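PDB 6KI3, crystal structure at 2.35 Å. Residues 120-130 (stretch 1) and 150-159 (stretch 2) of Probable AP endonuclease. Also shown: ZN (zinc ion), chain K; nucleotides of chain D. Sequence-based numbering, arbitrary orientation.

Stretch 1 (120-130) HLGAVEPELIV
Stretch 2 (150-159) HNKHHTYKYS

A loop and a loop that turns into a helix can pack closely without pairing as strands when one supplies aromatic bumps and the other folds to receive them. The contact between residues 120-130 and 150-159 of this probable AP endonuclease is a compact example, burying 427 Å² over both sides. The register is sparse: the CA atoms of Ala123 and Tyr156 lie 5.2 Å apart, those of Leu121 and Tyr158 7.9 Å, so the chains run in opposite senses and lie farther apart at Leu121, whose side chain reaches across to Tyr158 CB.

The largest bump is Tyr158. Its backbone has positive phi (54/43), its CA-to-CB bond points toward the first stretch, and its rotamer is m with chi2 at -77°. The hollow it enters is lined by Leu121, Gly122, Val124, Pro126 and Ile129. Leu121 (m, t) brings CD1 to 3.8 Å from Tyr158 CB, while Gly122 O lies near the ring plane, 3.5 Å from Tyr158 CE2. At the tip, Tyr158 OH donates a hydrogen bond to Val124 O at 3.0 Å, the one hydrogen bond across the contact. Pro126 N is nearly as close to Tyr158 OH, 3.1 Å, but has no hydrogen to share; this is packing. Ile129 (m, m), one turn into the helix, brings its CG1 to 3.7 Å from Tyr158 OH.

The hollow takes shape from a bend in the first stretch. Gly122 (-90/166), Ala123 (-85/50) and Val124 (-123/178) lead to Glu125 (-72/152), the N-cap residue, and the helix begins at Pro126 (-63/-26). Glu125 O accepts from Ile129 N at 3.1 Å, and Pro126 O from Val130 N at 3.0 Å. Pro126, its ring C-gamma exo, serves two aromatics: its CG meets Tyr158 OH at 3.3 Å near the plane of that ring, whereas its CD sits over one face of Tyr156, 3.7 Å from CD to the ring centroid and 25° off the normal. Tyr156 (-98/113; chi1 -86°, chi2 -75°) thus covers the helix start.

The smallest bump is Ala123. Its CB lies 3.4 Å from His154 ND1 and 3.6 Å from Asn151 ND2, and its CA makes a CH...O contact of 3.5 Å with Tyr156 O. Asn151 (chi1 71°, p) braces this wall from within its own loop: Asn151 ND2 donates to Tyr156 O at 3.2 Å, and Asn151 OD1 accepts from Lys157 NZ at 2.8 Å. Beyond it, His154 NE2 makes a weak hydrogen bond to OP2 of DC13, 3.0 Å, placing the protein contact beside the DNA backbone.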

# COMPACT_ATOMS: atom_id res chain seq x y z
N HIS A 120 -6.89 6.60 -2.08
CA HIS A 120 -6.63 7.39 -0.89
C HIS A 120 -7.94 7.88 -0.29
O HIS A 120 -8.76 8.49 -0.97
CB HIS A 120 -5.73 8.58 -1.21
CG HIS A 120 -4.29 8.20 -1.40
ND1 HIS A 120 -3.31 9.13 -1.67
CD2 HIS A 120 -3.67 7.00 -1.35
CE1 HIS A 120 -2.14 8.51 -1.78
NE2 HIS A 120 -2.34 7.22 -1.60
N LEU A 121 -8.12 7.60 1.00
CA LEU A 121 -9.27 8.14 1.72
C LEU A 121 -9.17 9.65 1.83
O LEU A 121 -8.08 10.20 1.99
CB LEU A 121 -9.37 7.52 3.11
CG LEU A 121 -9.82 6.06 3.20
CD1 LEU A 121 -9.67 5.55 4.62
CD2 LEU A 121 -11.26 5.93 2.73
N GLY A 122 -10.31 10.32 1.72
CA GLY A 122 -10.35 11.75 1.89
C GLY A 122 -10.60 12.16 3.33
O GLY A 122 -10.99 11.35 4.17
N ALA A 123 -10.37 13.44 3.60
CA ALA A 123 -10.64 13.98 4.93
C ALA A 123 -12.10 14.39 5.03
O ALA A 123 -12.41 15.52 5.44
CB ALA A 123 -9.72 15.17 5.21
N VAL A 124 -13.00 13.49 4.66
CA VAL A 124 -14.43 13.78 4.62
C VAL A 124 -15.18 12.78 5.49
O VAL A 124 -14.58 11.86 6.06
CB VAL A 124 -14.96 13.76 3.17
CG1 VAL A 124 -14.27 14.82 2.33
CG2 VAL A 124 -14.78 12.39 2.55
N GLU A 125 -16.49 12.95 5.58
CA GLU A 125 -17.31 12.08 6.41
C GLU A 125 -17.44 10.70 5.77
O GLU A 125 -17.36 10.56 4.55
CB GLU A 125 -18.69 12.69 6.62
N PRO A 126 -17.63 9.65 6.58
CA PRO A 126 -17.77 8.30 6.01
C PRO A 126 -18.99 8.16 5.11
O PRO A 126 -18.98 7.30 4.22
CB PRO A 126 -17.88 7.40 7.25
CG PRO A 126 -17.31 8.21 8.37
CD PRO A 126 -17.66 9.63 8.05
N GLU A 127 -20.02 8.97 5.32
CA GLU A 127 -21.19 8.93 4.45
C GLU A 127 -20.82 9.33 3.02
O GLU A 127 -21.19 8.65 2.06
CB GLU A 127 -22.29 9.83 4.99
N LEU A 128 -20.07 10.42 2.88
CA LEU A 128 -19.62 10.84 1.55
C LEU A 128 -18.63 9.84 0.96
O LEU A 128 -18.55 9.70 -0.27
CB LEU A 128 -19.00 12.23 1.62
N ILE A 129 -17.88 9.13 1.81
CA ILE A 129 -16.95 8.12 1.32
C ILE A 129 -17.71 6.97 0.66
O ILE A 129 -17.45 6.60 -0.49
CB ILE A 129 -16.06 7.60 2.46
CG1 ILE A 129 -15.10 8.70 2.94
CG2 ILE A 129 -15.28 6.37 2.02
CD1 ILE A 129 -13.90 8.90 2.03
N VAL A 130 -18.68 6.40 1.39
CA VAL A 130 -19.44 5.27 0.86
C VAL A 130 -20.28 5.70 -0.34
O VAL A 130 -20.57 4.89 -1.23
CB VAL A 130 -20.29 4.64 1.97
CG1 VAL A 130 -21.01 3.39 1.47
CG2 VAL A 130 -19.43 4.31 3.18
N HIS A 150 -3.36 11.09 5.56
CA HIS A 150 -2.64 11.92 6.52
C HIS A 150 -3.15 13.35 6.43
O HIS A 150 -3.19 13.93 5.34
CB HIS A 150 -1.12 11.87 6.25
CG HIS A 150 -0.74 12.33 4.88
ND1 HIS A 150 -0.46 13.65 4.59
CD2 HIS A 150 -0.60 11.65 3.72
CE1 HIS A 150 -0.16 13.76 3.30
NE2 HIS A 150 -0.24 12.56 2.76
N ASN A 151 -3.56 13.90 7.57
CA ASN A 151 -3.90 15.31 7.65
C ASN A 151 -3.79 15.75 9.11
O ASN A 151 -3.59 14.93 10.01
CB ASN A 151 -5.30 15.60 7.09
CG ASN A 151 -6.43 15.08 7.97
OD1 ASN A 151 -6.66 15.58 9.07
ND2 ASN A 151 -7.15 14.09 7.47
N LYS A 152 -3.92 17.05 9.32
CA LYS A 152 -3.78 17.64 10.65
C LYS A 152 -5.05 18.33 11.12
O LYS A 152 -5.49 18.10 12.26
CB LYS A 152 -2.62 18.65 10.66
CG LYS A 152 -2.49 19.42 11.96
CD LYS A 152 -1.07 19.35 12.50
CE LYS A 152 -1.04 19.63 13.99
NZ LYS A 152 -1.03 18.37 14.78
N HIS A 153 -5.67 19.16 10.28
CA HIS A 153 -6.73 20.05 10.72
C HIS A 153 -8.13 19.48 10.53
O HIS A 153 -9.10 20.08 11.01
CB HIS A 153 -6.63 21.39 9.98
CG HIS A 153 -5.27 22.01 10.06
ND1 HIS A 153 -4.65 22.29 11.26
CD2 HIS A 153 -4.41 22.41 9.09
CE1 HIS A 153 -3.46 22.83 11.02
NE2 HIS A 153 -3.30 22.92 9.72
N HIS A 154 -8.27 18.35 9.84
CA HIS A 154 -9.59 17.81 9.55
C HIS A 154 -10.01 16.80 10.61
O HIS A 154 -9.17 16.15 11.25
CB HIS A 154 -9.59 17.15 8.17
CG HIS A 154 -9.16 18.06 7.06
ND1 HIS A 154 -10.00 18.43 6.03
CD2 HIS A 154 -7.98 18.68 6.83
CE1 HIS A 154 -9.35 19.24 5.21
NE2 HIS A 154 -8.12 19.41 5.67
N THR A 155 -11.32 16.69 10.80
CA THR A 155 -11.84 15.81 11.85
C THR A 155 -11.60 14.34 11.52
O THR A 155 -11.25 13.55 12.40
CB THR A 155 -13.34 16.07 12.06
OG1 THR A 155 -13.54 17.46 12.36
CG2 THR A 155 -13.87 15.22 13.21
N TYR A 156 -11.78 13.96 10.26
CA TYR A 156 -11.68 12.56 9.84
C TYR A 156 -10.30 12.31 9.25
O TYR A 156 -9.96 12.83 8.18
CB TYR A 156 -12.79 12.21 8.85
CG TYR A 156 -14.06 11.80 9.53
CD1 TYR A 156 -14.18 10.54 10.11
CD2 TYR A 156 -15.15 12.65 9.60
CE1 TYR A 156 -15.34 10.15 10.75
CE2 TYR A 156 -16.32 12.27 10.23
CZ TYR A 156 -16.41 11.02 10.81
OH TYR A 156 -17.57 10.63 11.43
N LYS A 157 -9.51 11.49 9.94
CA LYS A 157 -8.21 11.05 9.46
C LYS A 157 -8.13 9.55 9.23
O LYS A 157 -7.19 9.10 8.57
CB LYS A 157 -7.11 11.46 10.46
CG LYS A 157 -7.27 12.86 11.02
CD LYS A 157 -6.09 13.25 11.89
CE LYS A 157 -6.42 14.47 12.74
NZ LYS A 157 -6.85 15.63 11.91
N TYR A 158 -9.10 8.78 9.73
CA TYR A 158 -9.15 7.33 9.53
C TYR A 158 -7.85 6.66 9.94
O TYR A 158 -7.33 5.78 9.25
CB TYR A 158 -9.52 6.99 8.08
CG TYR A 158 -10.88 7.51 7.68
CD1 TYR A 158 -12.04 6.85 8.08
CD2 TYR A 158 -11.01 8.64 6.90
CE1 TYR A 158 -13.29 7.32 7.72
CE2 TYR A 158 -12.26 9.12 6.53
CZ TYR A 158 -13.39 8.45 6.94
OH TYR A 158 -14.63 8.92 6.57
N SER A 159 -7.31 7.08 11.09
CA SER A 159 -6.12 6.47 11.67
C SER A 159 -6.36 5.86 13.04
O SER A 159 -5.57 5.00 13.45
CB SER A 159 -4.99 7.50 11.77
OG SER A 159 -4.58 7.92 10.48
ZN ZN K . -0.78 5.79 -1.28
P DC D 13 -4.17 19.29 6.34
OP1 DC D 13 -4.08 18.64 7.67
OP2 DC D 13 -5.30 20.19 6.05
O5' DC D 13 -2.81 20.09 6.07
C5' DC D 13 -1.56 19.47 6.34
C4' DC D 13 -0.43 20.23 5.67
O4' DC D 13 -0.66 20.28 4.24
C3' DC D 13 -0.31 21.69 6.08
O3' DC D 13 0.47 21.79 7.26
C2' DC D 13 0.42 22.31 4.88
C1' DC D 13 -0.01 21.42 3.71
N1 DC D 13 -0.93 22.09 2.75
C2 DC D 13 -0.42 22.63 1.56
O2 DC D 13 0.79 22.54 1.33
N3 DC D 13 -1.28 23.24 0.70
C4 DC D 13 -2.58 23.31 0.98
N4 DC D 13 -3.38 23.92 0.10
C5 DC D 13 -3.11 22.77 2.19
C6 DC D 13 -2.26 22.18 3.03
P DA D 12 -8.20 17.97 1.28
OP1 DA D 12 -9.36 17.23 1.84
OP2 DA D 12 -8.38 19.36 0.80
O5' DA D 12 -7.02 17.97 2.35
C5' DA D 12 -6.30 16.77 2.62
C4' DA D 12 -4.92 17.10 3.15
O4' DA D 12 -4.02 17.32 2.03
C3' DA D 12 -4.87 18.36 4.01
O3' DA D 12 -4.18 18.14 5.22
C2' DA D 12 -4.16 19.39 3.13
C1' DA D 12 -3.33 18.54 2.19
N9 DA D 12 -3.18 19.16 0.88
C8 DA D 12 -4.19 19.55 0.04
N7 DA D 12 -3.77 20.10 -1.07
C5 DA D 12 -2.39 20.10 -0.94
C6 DA D 12 -1.36 20.55 -1.79
N6 DA D 12 -1.58 21.12 -2.98
N1 DA D 12 -0.09 20.39 -1.37
C2 DA D 12 0.13 19.82 -0.18
N3 DA D 12 -0.76 19.35 0.71
C4 DA D 12 -2.01 19.52 0.26
P DG D 14 0.33 23.08 8.22
OP1 DG D 14 1.01 22.77 9.49
OP2 DG D 14 -1.10 23.48 8.22
O5' DG D 14 1.15 24.22 7.46
C5' DG D 14 2.52 24.02 7.14
C4' DG D 14 2.98 25.01 6.09
O4' DG D 14 2.10 24.93 4.94
C3' DG D 14 2.98 26.47 6.53
O3' DG D 14 4.27 27.03 6.37
C2' DG D 14 1.95 27.15 5.63
C1' DG D 14 1.86 26.21 4.44
N9 DG D 14 0.54 26.22 3.80
C8 DG D 14 -0.65 25.86 4.38
N7 DG D 14 -1.68 25.97 3.58
C5 DG D 14 -1.13 26.42 2.39
C6 DG D 14 -1.75 26.71 1.15
O6 DG D 14 -2.95 26.63 0.86
N1 DG D 14 -0.83 27.14 0.20
C2 DG D 14 0.52 27.27 0.41
N2 DG D 14 1.25 27.70 -0.63
N3 DG D 14 1.12 27.00 1.57
C4 DG D 14 0.24 26.58 2.51